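PDB 4A39: metallo-carboxypeptidase from Pseudomonas aeruginosa, which probably acts as a zinc-dependent metallocarboxypeptidase of the M14 family, cleaving residues from the C-terminal ends of peptide substrates. Local coordinates for residues Met14-Phe20 with His53-Gly58; Ser22-Gln26 with Leu38-Pro42; Gly92-Val98 with Arg119-Pro125; Ser152-Ile158 with Pro222-His227. All coordinates share one frame; numbering follows the deposited sequence.

Contact 1 (Met14-Phe20 with His53-Gly58)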
# COMPACT_ATOMS: atom_id res chain seq x y z
N MET A 14 -26.91 11.77 16.08
CA MET A 14 -26.25 11.11 14.92
C MET A 14 -25.83 9.70 15.32
O MET A 14 -25.80 9.36 16.50
CB MET A 14 -25.01 11.90 14.51
CG MET A 14 -23.85 11.76 15.49
SD MET A 14 -22.43 12.80 15.11
CE MET A 14 -22.88 14.28 16.01
N GLN A 15 -25.49 8.89 14.33
CA GLN A 15 -25.05 7.52 14.59
C GLN A 15 -23.75 7.25 13.84
O GLN A 15 -23.62 7.62 12.67
CB GLN A 15 -26.12 6.51 14.17
CG GLN A 15 -27.41 6.64 14.96
CD GLN A 15 -28.05 5.29 15.25
OE1 GLN A 15 -28.42 4.55 14.33
NE2 GLN A 15 -28.17 4.96 16.53
N ILE A 16 -22.80 6.62 14.51
CA ILE A 16 -21.51 6.30 13.93
C ILE A 16 -21.30 4.79 13.98
O ILE A 16 -21.67 4.14 14.96
CB ILE A 16 -20.37 7.01 14.70
CG1 ILE A 16 -20.58 8.53 14.61
CG2 ILE A 16 -19.01 6.61 14.15
CD1 ILE A 16 -19.57 9.36 15.37
N ARG A 17 -20.73 4.24 12.92
CA ARG A 17 -20.50 2.80 12.85
C ARG A 17 -19.33 2.44 11.95
O ARG A 17 -18.91 3.24 11.11
CB ARG A 17 -21.78 2.10 12.36
CG ARG A 17 -22.21 2.48 10.96
CD ARG A 17 -23.61 1.95 10.66
NE ARG A 17 -24.10 2.34 9.34
CZ ARG A 17 -23.72 1.76 8.20
NH1 ARG A 17 -22.86 0.75 8.21
NH2 ARG A 17 -24.22 2.19 7.05
N ALA A 18 -18.81 1.23 12.12
CA ALA A 18 -17.69 0.75 11.33
C ALA A 18 -17.89 -0.72 10.99
O ALA A 18 -16.92 -1.45 10.79
CB ALA A 18 -16.39 0.93 12.11
N ASP A 19 -19.15 -1.14 10.91
CA ASP A 19 -19.50 -2.52 10.61
C ASP A 19 -19.50 -2.80 9.11
O ASP A 19 -20.54 -3.11 8.52
CB ASP A 19 -20.86 -2.86 11.23
CG ASP A 19 -21.99 -1.99 10.68
OD1 ASP A 19 -21.77 -0.78 10.47
OD2 ASP A 19 -23.11 -2.52 10.49
N PHE A 20 -18.33 -2.70 8.50
CA PHE A 20 -18.16 -2.94 7.08
C PHE A 20 -16.70 -3.18 6.72
O PHE A 20 -15.81 -3.04 7.56
CB PHE A 20 -18.72 -1.75 6.28
CG PHE A 20 -18.27 -0.41 6.78
CD1 PHE A 20 -16.97 0.05 6.57
CD2 PHE A 20 -19.16 0.41 7.49
CE1 PHE A 20 -16.56 1.29 7.05
CE2 PHE A 20 -18.76 1.65 7.98
CZ PHE A 20 -17.46 2.09 7.76
N HIS A 53 -11.54 4.01 10.00
CA HIS A 53 -12.49 4.14 8.90
C HIS A 53 -13.89 3.97 9.50
O HIS A 53 -14.22 2.91 10.02
CB HIS A 53 -12.22 3.05 7.85
CG HIS A 53 -13.11 3.11 6.65
ND1 HIS A 53 -13.11 2.13 5.68
CD2 HIS A 53 -14.01 4.04 6.25
CE1 HIS A 53 -13.98 2.44 4.74
NE2 HIS A 53 -14.54 3.59 5.06
N PHE A 54 -14.70 5.02 9.42
CA PHE A 54 -16.05 4.95 9.96
C PHE A 54 -17.03 5.82 9.19
O PHE A 54 -16.64 6.70 8.43
CB PHE A 54 -16.07 5.36 11.45
CG PHE A 54 -15.56 6.76 11.71
CD1 PHE A 54 -14.21 6.99 11.91
CD2 PHE A 54 -16.45 7.84 11.77
CE1 PHE A 54 -13.73 8.28 12.17
CE2 PHE A 54 -15.99 9.13 12.03
CZ PHE A 54 -14.62 9.35 12.23
N LYS A 55 -18.32 5.54 9.40
CA LYS A 55 -19.38 6.29 8.74
C LYS A 55 -20.23 7.02 9.78
O LYS A 55 -20.49 6.50 10.86
CB LYS A 55 -20.28 5.35 7.93
CG LYS A 55 -19.60 4.68 6.75
CD LYS A 55 -20.62 3.91 5.91
CE LYS A 55 -19.95 3.12 4.80
NZ LYS A 55 -20.94 2.37 3.98
N VAL A 56 -20.64 8.24 9.44
CA VAL A 56 -21.49 9.03 10.32
C VAL A 56 -22.81 9.25 9.58
O VAL A 56 -22.82 9.58 8.40
CB VAL A 56 -20.87 10.42 10.63
CG1 VAL A 56 -21.69 11.13 11.69
CG2 VAL A 56 -19.43 10.25 11.11
N GLU A 57 -23.93 9.04 10.26
CA GLU A 57 -25.23 9.23 9.63
C GLU A 57 -26.12 10.06 10.54
O GLU A 57 -25.89 10.13 11.75
CB GLU A 57 -25.88 7.87 9.34
CG GLU A 57 -25.01 6.94 8.50
CD GLU A 57 -25.58 5.54 8.34
OE1 GLU A 57 -26.39 5.11 9.19
OE2 GLU A 57 -25.20 4.86 7.36
N GLY A 58 -27.13 10.70 9.96
CA GLY A 58 -28.05 11.52 10.73
C GLY A 58 -27.50 12.84 11.23
O GLY A 58 -27.97 13.37 12.24

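Contact 2 (Ser22-Gln26 with Leu38-Pro42)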
# COMPACT_ATOMS: atom_id res chain seq x y z
N SER A 22 -13.07 -3.12 6.03
CA SER A 22 -11.98 -2.23 6.47
C SER A 22 -12.39 -1.21 7.52
O SER A 22 -11.64 -0.28 7.83
CB SER A 22 -11.33 -1.50 5.28
OG SER A 22 -12.10 -0.41 4.81
N GLY A 23 -13.58 -1.37 8.08
CA GLY A 23 -14.03 -0.45 9.10
C GLY A 23 -13.21 -0.58 10.38
O GLY A 23 -12.78 -1.67 10.75
N ASN A 24 -12.98 0.55 11.04
CA ASN A 24 -12.24 0.55 12.30
C ASN A 24 -12.52 1.80 13.13
O ASN A 24 -12.13 2.91 12.76
CB ASN A 24 -10.73 0.45 12.07
CG ASN A 24 -9.95 0.40 13.39
OD1 ASN A 24 -10.27 1.12 14.33
ND2 ASN A 24 -8.92 -0.43 13.44
N ILE A 25 -13.21 1.60 14.25
CA ILE A 25 -13.50 2.67 15.19
C ILE A 25 -14.33 2.14 16.35
O ILE A 25 -15.05 1.15 16.21
CB ILE A 25 -14.29 3.83 14.52
CG1 ILE A 25 -13.99 5.15 15.24
CG2 ILE A 25 -15.79 3.58 14.59
CD1 ILE A 25 -12.58 5.65 15.01
N GLN A 26 -14.20 2.80 17.50
CA GLN A 26 -14.96 2.49 18.70
C GLN A 26 -15.60 3.82 19.07
O GLN A 26 -14.91 4.82 19.20
CB GLN A 26 -14.03 2.02 19.84
CG GLN A 26 -13.38 0.65 19.61
CD GLN A 26 -14.33 -0.52 19.82
OE1 GLN A 26 -15.48 -0.49 19.39
NE2 GLN A 26 -13.84 -1.57 20.48
N LEU A 38 -14.03 9.44 19.85
CA LEU A 38 -13.88 8.11 19.26
C LEU A 38 -12.50 7.55 19.59
O LEU A 38 -11.59 8.29 19.94
CB LEU A 38 -14.02 8.19 17.74
CG LEU A 38 -15.25 8.89 17.17
CD1 LEU A 38 -15.02 9.19 15.70
CD2 LEU A 38 -16.48 8.01 17.36
N ALA A 39 -12.36 6.23 19.45
CA ALA A 39 -11.08 5.57 19.69
C ALA A 39 -10.78 4.61 18.54
O ALA A 39 -11.69 4.01 17.96
CB ALA A 39 -11.11 4.81 21.01
N ILE A 40 -9.50 4.46 18.22
CA ILE A 40 -9.09 3.56 17.16
C ILE A 40 -8.98 2.17 17.78
O ILE A 40 -8.56 2.01 18.93
CB ILE A 40 -7.72 4.00 16.56
CG1 ILE A 40 -7.82 5.45 16.08
CG2 ILE A 40 -7.34 3.09 15.39
CD1 ILE A 40 -6.49 6.03 15.60
N ARG A 41 -9.39 1.16 17.02
CA ARG A 41 -9.36 -0.22 17.50
C ARG A 41 -8.06 -0.94 17.14
O ARG A 41 -7.60 -0.89 16.00
CB ARG A 41 -10.53 -1.00 16.90
CG ARG A 41 -10.73 -2.41 17.47
CD ARG A 41 -11.25 -3.35 16.39
NE ARG A 41 -10.17 -3.77 15.49
CZ ARG A 41 -10.24 -3.73 14.16
NH1 ARG A 41 -11.34 -3.30 13.55
NH2 ARG A 41 -9.20 -4.14 13.44
N PRO A 42 -7.44 -1.63 18.12
CA PRO A 42 -6.20 -2.36 17.84
C PRO A 42 -6.45 -3.52 16.88
O PRO A 42 -7.58 -3.99 16.74
CB PRO A 42 -5.77 -2.85 19.22
CG PRO A 42 -6.33 -1.79 20.15
CD PRO A 42 -7.71 -1.58 19.57
O HOH W 1 -14.08 -1.75 14.19

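Contact 3 (Gly92-Val98 with Arg119-Pro125)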
# COMPACT_ATOMS: atom_id res chain seq x y z
N GLY A 92 -18.15 8.06 -1.12
CA GLY A 92 -17.27 6.91 -1.18
C GLY A 92 -16.49 6.89 -2.48
O GLY A 92 -15.72 5.96 -2.73
N GLU A 93 -16.69 7.90 -3.32
CA GLU A 93 -15.99 8.01 -4.60
C GLU A 93 -15.05 9.21 -4.62
O GLU A 93 -13.91 9.10 -5.07
CB GLU A 93 -16.98 8.13 -5.76
CG GLU A 93 -17.67 6.83 -6.13
CD GLU A 93 -18.33 6.90 -7.49
OE1 GLU A 93 -17.63 7.21 -8.48
OE2 GLU A 93 -19.56 6.65 -7.58
N ARG A 94 -15.55 10.35 -4.15
CA ARG A 94 -14.77 11.58 -4.08
C ARG A 94 -14.28 11.76 -2.65
O ARG A 94 -15.08 11.97 -1.74
CB ARG A 94 -15.62 12.79 -4.47
CG ARG A 94 -16.21 12.75 -5.87
CD ARG A 94 -17.19 13.90 -6.09
NE ARG A 94 -16.53 15.20 -6.16
CZ ARG A 94 -17.17 16.36 -6.23
NH1 ARG A 94 -18.50 16.39 -6.24
NH2 ARG A 94 -16.49 17.50 -6.29
N TRP A 95 -12.97 11.68 -2.45
CA TRP A 95 -12.39 11.85 -1.12
C TRP A 95 -11.65 13.18 -0.99
O TRP A 95 -10.93 13.60 -1.89
CB TRP A 95 -11.46 10.67 -0.80
CG TRP A 95 -12.19 9.38 -0.62
CD1 TRP A 95 -12.68 8.56 -1.61
CD2 TRP A 95 -12.59 8.79 0.62
NE1 TRP A 95 -13.35 7.50 -1.05
CE2 TRP A 95 -13.32 7.61 0.31
CE3 TRP A 95 -12.41 9.14 1.96
CZ2 TRP A 95 -13.86 6.78 1.30
CZ3 TRP A 95 -12.95 8.31 2.95
CH2 TRP A 95 -13.67 7.15 2.61
N PHE A 96 -11.86 13.84 0.14
CA PHE A 96 -11.24 15.14 0.40
C PHE A 96 -10.65 15.25 1.81
O PHE A 96 -11.14 14.61 2.74
CB PHE A 96 -12.26 16.26 0.20
CG PHE A 96 -13.54 16.07 0.99
CD1 PHE A 96 -14.60 15.33 0.47
CD2 PHE A 96 -13.68 16.65 2.25
CE1 PHE A 96 -15.78 15.17 1.20
CE2 PHE A 96 -14.85 16.50 2.98
CZ PHE A 96 -15.91 15.76 2.45
N ARG A 97 -9.61 16.06 1.95
CA ARG A 97 -8.96 16.26 3.24
C ARG A 97 -9.72 17.30 4.06
O ARG A 97 -10.32 18.23 3.50
CB ARG A 97 -7.51 16.72 3.03
CG ARG A 97 -6.62 15.72 2.28
CD ARG A 97 -6.15 14.58 3.18
NE ARG A 97 -5.42 13.57 2.41
CZ ARG A 97 -4.51 12.75 2.93
NH1 ARG A 97 -4.21 12.80 4.22
NH2 ARG A 97 -3.91 11.86 2.15
N VAL A 98 -9.69 17.15 5.38
CA VAL A 98 -10.37 18.08 6.28
C VAL A 98 -9.38 18.62 7.31
O VAL A 98 -8.41 17.96 7.67
CB VAL A 98 -11.55 17.40 7.01
CG1 VAL A 98 -12.64 17.03 6.02
CG2 VAL A 98 -11.05 16.16 7.76
N ARG A 119 -18.21 9.74 5.43
CA ARG A 119 -17.29 8.72 5.90
C ARG A 119 -15.91 9.35 6.11
O ARG A 119 -15.55 10.29 5.40
CB ARG A 119 -17.14 7.58 4.87
CG ARG A 119 -18.43 6.84 4.51
CD ARG A 119 -18.98 7.27 3.15
NE ARG A 119 -20.21 6.54 2.84
CZ ARG A 119 -20.25 5.28 2.44
NH1 ARG A 119 -19.13 4.59 2.28
NH2 ARG A 119 -21.42 4.69 2.23
N PHE A 120 -15.17 8.86 7.10
CA PHE A 120 -13.81 9.34 7.36
C PHE A 120 -12.90 8.12 7.36
O PHE A 120 -13.30 7.04 7.79
CB PHE A 120 -13.70 10.03 8.73
CG PHE A 120 -14.41 11.35 8.81
CD1 PHE A 120 -13.76 12.52 8.45
CD2 PHE A 120 -15.73 11.42 9.26
CE1 PHE A 120 -14.40 13.75 8.55
CE2 PHE A 120 -16.38 12.64 9.37
CZ PHE A 120 -15.71 13.81 9.01
N ALA A 121 -11.68 8.30 6.87
CA ALA A 121 -10.71 7.22 6.85
C ALA A 121 -9.29 7.76 6.90
O ALA A 121 -9.06 8.95 6.64
CB ALA A 121 -10.89 6.36 5.59
N TYR A 122 -8.34 6.90 7.24
CA TYR A 122 -6.94 7.31 7.34
C TYR A 122 -6.36 7.53 5.94
O TYR A 122 -5.42 8.31 5.75
CB TYR A 122 -6.15 6.25 8.12
CG TYR A 122 -4.74 6.64 8.50
CD1 TYR A 122 -4.41 7.96 8.85
CD2 TYR A 122 -3.73 5.68 8.55
CE1 TYR A 122 -3.12 8.31 9.23
CE2 TYR A 122 -2.43 6.02 8.93
CZ TYR A 122 -2.13 7.33 9.27
OH TYR A 122 -0.85 7.66 9.64
N PHE A 123 -6.92 6.82 4.97
CA PHE A 123 -6.54 6.95 3.56
C PHE A 123 -7.71 6.42 2.73
O PHE A 123 -8.53 5.65 3.24
CB PHE A 123 -5.28 6.14 3.22
CG PHE A 123 -4.66 6.52 1.90
CD1 PHE A 123 -3.82 7.62 1.81
CD2 PHE A 123 -4.95 5.81 0.74
CE1 PHE A 123 -3.28 8.01 0.58
CE2 PHE A 123 -4.42 6.18 -0.49
CZ PHE A 123 -3.58 7.29 -0.57
N GLU A 124 -7.81 6.84 1.47
CA GLU A 124 -8.88 6.37 0.59
C GLU A 124 -8.84 4.84 0.60
O GLU A 124 -7.90 4.24 0.09
CB GLU A 124 -8.65 6.91 -0.83
CG GLU A 124 -9.78 6.63 -1.80
CD GLU A 124 -9.66 7.40 -3.10
OE1 GLU A 124 -8.67 8.16 -3.27
OE2 GLU A 124 -10.55 7.25 -3.95
N PRO A 125 -9.87 4.19 1.18
CA PRO A 125 -9.94 2.72 1.27
C PRO A 125 -10.06 1.92 -0.02
O PRO A 125 -10.67 2.37 -1.00
CB PRO A 125 -11.15 2.48 2.17
CG PRO A 125 -11.34 3.78 2.89
CD PRO A 125 -11.04 4.80 1.83
O HOH W 2 -12.72 5.59 -3.61
O HOH W 3 -11.06 10.41 -4.22

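Contact 4 (Ser152-Ile158 with Pro222-His227)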
# COMPACT_ATOMS: atom_id res chain seq x y z
N SER A 152 -5.32 -17.35 2.68
CA SER A 152 -5.03 -16.64 3.92
C SER A 152 -5.44 -17.46 5.13
O SER A 152 -6.12 -18.48 5.01
CB SER A 152 -5.77 -15.30 3.94
OG SER A 152 -7.16 -15.52 4.10
N VAL A 153 -5.03 -17.00 6.31
CA VAL A 153 -5.38 -17.69 7.55
C VAL A 153 -6.88 -17.95 7.65
O VAL A 153 -7.30 -19.04 8.06
CB VAL A 153 -4.92 -16.87 8.77
CG1 VAL A 153 -5.46 -17.49 10.05
CG2 VAL A 153 -3.40 -16.82 8.81
N GLN A 154 -7.68 -16.96 7.26
CA GLN A 154 -9.13 -17.10 7.34
C GLN A 154 -9.82 -17.57 6.06
O GLN A 154 -11.04 -17.45 5.93
CB GLN A 154 -9.75 -15.78 7.82
CG GLN A 154 -9.19 -15.31 9.16
CD GLN A 154 -9.96 -14.15 9.73
OE1 GLN A 154 -10.30 -13.21 9.01
NE2 GLN A 154 -10.24 -14.19 11.03
N GLY A 155 -9.05 -18.10 5.12
CA GLY A 155 -9.64 -18.62 3.90
C GLY A 155 -10.01 -17.66 2.78
O GLY A 155 -10.99 -17.89 2.07
N ARG A 156 -9.23 -16.60 2.62
CA ARG A 156 -9.48 -15.65 1.54
C ARG A 156 -8.39 -15.85 0.48
O ARG A 156 -7.28 -16.26 0.80
CB ARG A 156 -9.45 -14.21 2.08
CG ARG A 156 -10.59 -13.91 3.05
CD ARG A 156 -10.68 -12.42 3.38
NE ARG A 156 -11.87 -12.12 4.18
CZ ARG A 156 -11.98 -12.34 5.49
NH1 ARG A 156 -10.96 -12.87 6.16
NH2 ARG A 156 -13.11 -12.05 6.12
N ASP A 157 -8.73 -15.59 -0.78
CA ASP A 157 -7.79 -15.77 -1.88
C ASP A 157 -6.63 -14.78 -1.96
O ASP A 157 -6.81 -13.59 -1.73
CB ASP A 157 -8.51 -15.72 -3.23
CG ASP A 157 -9.31 -16.97 -3.53
OD1 ASP A 157 -8.92 -18.05 -3.04
OD2 ASP A 157 -10.31 -16.88 -4.27
N ILE A 158 -5.45 -15.29 -2.30
CA ILE A 158 -4.26 -14.48 -2.51
C ILE A 158 -3.88 -14.76 -3.97
O ILE A 158 -3.08 -15.65 -4.24
CB ILE A 158 -3.06 -14.91 -1.62
CG1 ILE A 158 -3.48 -14.99 -0.15
CG2 ILE A 158 -1.91 -13.93 -1.80
CD1 ILE A 158 -3.84 -13.66 0.45
N PRO A 222 -5.49 -10.01 2.67
CA PRO A 222 -6.94 -9.78 2.59
C PRO A 222 -7.65 -9.82 3.93
O PRO A 222 -8.61 -9.08 4.15
CB PRO A 222 -7.41 -10.88 1.64
CG PRO A 222 -6.41 -11.97 1.83
CD PRO A 222 -5.10 -11.20 1.90
N ASP A 223 -7.20 -10.69 4.84
CA ASP A 223 -7.83 -10.78 6.16
C ASP A 223 -7.66 -9.46 6.91
O ASP A 223 -8.63 -8.90 7.43
CB ASP A 223 -7.21 -11.90 7.00
CG ASP A 223 -7.41 -13.27 6.40
OD1 ASP A 223 -8.24 -13.41 5.47
OD2 ASP A 223 -6.75 -14.21 6.87
N GLY A 224 -6.43 -8.97 6.98
CA GLY A 224 -6.17 -7.72 7.67
C GLY A 224 -6.92 -6.55 7.07
O GLY A 224 -7.46 -5.72 7.80
N ALA A 225 -6.94 -6.46 5.75
CA ALA A 225 -7.63 -5.36 5.08
C ALA A 225 -9.12 -5.37 5.43
O ALA A 225 -9.66 -4.36 5.88
CB ALA A 225 -7.43 -5.45 3.57
N PHE A 226 -9.77 -6.51 5.23
CA PHE A 226 -11.19 -6.62 5.52
C PHE A 226 -11.53 -6.26 6.97
O PHE A 226 -12.54 -5.61 7.23
CB PHE A 226 -11.67 -8.05 5.24
CG PHE A 226 -13.12 -8.26 5.56
CD1 PHE A 226 -14.11 -7.77 4.72
CD2 PHE A 226 -13.49 -8.92 6.73
CE1 PHE A 226 -15.46 -7.93 5.04
CE2 PHE A 226 -14.83 -9.09 7.06
CZ PHE A 226 -15.82 -8.59 6.21
N HIS A 227 -10.68 -6.67 7.91
CA HIS A 227 -10.94 -6.39 9.32
C HIS A 227 -10.52 -5.01 9.80
O HIS A 227 -10.63 -4.70 10.99
CB HIS A 227 -10.30 -7.46 10.19
CG HIS A 227 -11.08 -8.74 10.23
ND1 HIS A 227 -10.62 -9.91 9.67
CD2 HIS A 227 -12.32 -9.00 10.71
CE1 HIS A 227 -11.55 -10.85 9.81
NE2 HIS A 227 -12.58 -10.32 10.43

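Contact 1 (Met14-Phe20 with His53-Gly58)
Gln15 and Glu57 pair through both backbone N and O: Gln15 N gives to Glu57 O at 2.9 Å, and Glu57 N returns the bond to Gln15 O at 2.8 Å. Arg17 and Lys55 repeat this exchange two residues on, with Lys55 N to Arg17 O almost straight at 173°. Between these hydrogen-bonded pairs, Ile16 and Val56 form a non-hydrogen-bonded one. Strand 15-17 is thereby attached as an outermost strand to 53-57 in the mixed sheet of the cytosolic carboxypeptidase N-terminal domain; on its other side, 53-57 pairs with strand 118-121.

Charges gather on the face that carries Arg17, Lys55 and Glu57. Arg17 NH2 binds Glu57 OE2 at 2.9 Å, meeting it on the syn side but out of the carboxylate plane, while NE adds a weak bond to the same oxygen. Arg17 NH1 is taken by Asp19 OD1, 2.9 Å away and in the guanidinium plane. These two carboxylates probably offset the charge of Arg17; Lys55 NZ lies 4.5 Å from Arg17 NH2 and has a second like charge close by in Arg119. With CG between backbone N and carbonyl carbon (chi1 47°), Phe20 turns one ring face to the extended lysine, CE in CH-pi and NZ in cation-pi contact. Its edge points at the face of His53, planes 65° apart, with CE1 over the centre of the imidazole, whose ND1 is hydrogen-bonded to Ser22 OG.

Contact 2 (Ser22-Gln26 with Leu38-Pro42)
Asn24 grips the backbone of Arg41 with both ends of its amide. OD1 accepts from Arg41 N at 2.8 Å, on a lone pair in the carbonyl plane, while ND2 donates to Arg41 O at 2.9 Å. With CG anti to the backbone N (chi1 -178°), the amide extends to the facing chain. The Arg41 side chain, bent at chi2 and chi3, folds back to stack its guanidinium on the amide, the planes 27° apart and Asn24 ND2 3.6 Å from Arg41 CZ. Gln26 and Ala39 make an antiparallel hydrogen-bonded pair, Gln26 N meeting Ala39 O at 2.8 Å.

The tight part is this clasp together with an apolar patch, where Ile25 CG1 rests 3.9 Å from Leu38 CB and both side chains touch Phe54 and Leu69. Toward solvent the fit slackens. The side chains of Gln26 and Ala39 come no closer than 4.2 Å, Gln26 CB to Ala39 CB. A water 3.2 Å from Arg41 NH1 makes a weak second link to Ile25 N.

Asn24 thus takes the place of a backbone partner just beyond the end of strand 36-39. Its ND2 also donates to Gly228 O, and Arg41 NH2 to His227 O, so this edge of the N-terminal sheet shares its polar groups with the catalytic domain.

Contact 3 (Gly92-Val98 with Arg119-Pro125)
Trp95 offers one indole face to two neighbours in sequence: Glu124 CG lies 3.8 Å from the centroid of the five-membered ring, and Pro125 CD lies 3.8 Å from that of the six-membered ring, both as CH-pi contacts. The indole edge near CZ3 meets the backbone at Phe120 C, and the Ala121 CB methyl approaches Trp95 CZ3 obliquely at 3.9 Å.

No direct hydrogen bond joins the segments; water does the work. One molecule bridges Gly92 O and Glu124 OE2, 2.8 Å from the latter. A second, in the indole plane, accepts from Trp95 N at 2.9 Å, donates to Glu93 O and reaches Glu124 OE2 weakly. With CG anti to the backbone N (chi1 -173°) and the chain extended, Glu124 lays CG over the pyrrole ring and carries OE2 out to the waters; its carboxylate is also held by Gly366.

Strands 96-103 and 118-121 flank 87-89 in the sheet, and Trp95, packed also on Val87, spans that intervening strand. Arg97 NE binds Thr362 O and Glu124 O binds Trp188 NE1. This is an interface between the N-terminal sheet and the catalytic domain, near the zinc site, the Phe123 side chain being about 8 Å from that of the zinc ligand Glu183.

Contact 4 (Ser152-Ile158 with Pro222-His227)
Ser152 opens the segment by donating from OG to Asp223 OD1 at 2.7 Å. Its OG sits between the backbone N and the carbonyl carbon (chi1 71°), which turns it to face the aspartate. The same hydroxyl oxygen accepts from Arg156 N at 2.8 Å, so it ties the helix-borne carboxylate to the far side of its own turn. Ser152 to Gly155 form a type I beta turn, closed by Gly155 N to Ser152 O at 3.0 Å, and Val153 places its CB beside Asp223 OD2. Gln154 N, at the next position, gives to this OD2 at 2.9 Å on the syn side.

The extended arginine, Arg156, runs along the helix start, its CB against Pro222 CG at 3.8 Å. Its NH1 makes a salt bridge of 2.9 Å with Asp223 OD1, lying above the carboxylate plane (55° out of it), on the face opposite to Ser152 OG. OD1 therefore has two donors and OD2 one, which fixes the carboxylate's rotation and, with the start of helix 222-226 so close, would probably favour its ionised form. Phe226 CB covers part of one guanidinium face, with the ring inclined by 26° to the guanidinium plane.

The turn at 152-156 connects strands 144-151 and 157-163 in the catalytic-domain sheet, and Asp157 and Ile158 begin the second of them. It is docked on the short helix 222-226, which follows strand 212-217, while Val153 and Ile158 also pack against helix 252-264.

Contacts 1, 2 and 3 belong to the N-terminal domain and its one mixed sheet; contact 4 lies in the zinc carboxypeptidase domain. Along the chain, contact 2 is nested within the loop closed by contact 1, and contacts 3 and 4 follow in series. The centres of contacts 1 and 2 are about 11 Å apart and those of contacts 1 and 3 about 13 Å, with strand 53-57 next to 118-121. Although contacts 2 and 4 have centres about 18 Å apart, they touch through probable hydrogen bonds from Ser22 N to Phe226 O and from Arg41 NH2 to His227 O. Loops at the edge of the N-terminal sheet are thus tied to the C-terminal end of helix 222-226 and the residue after it.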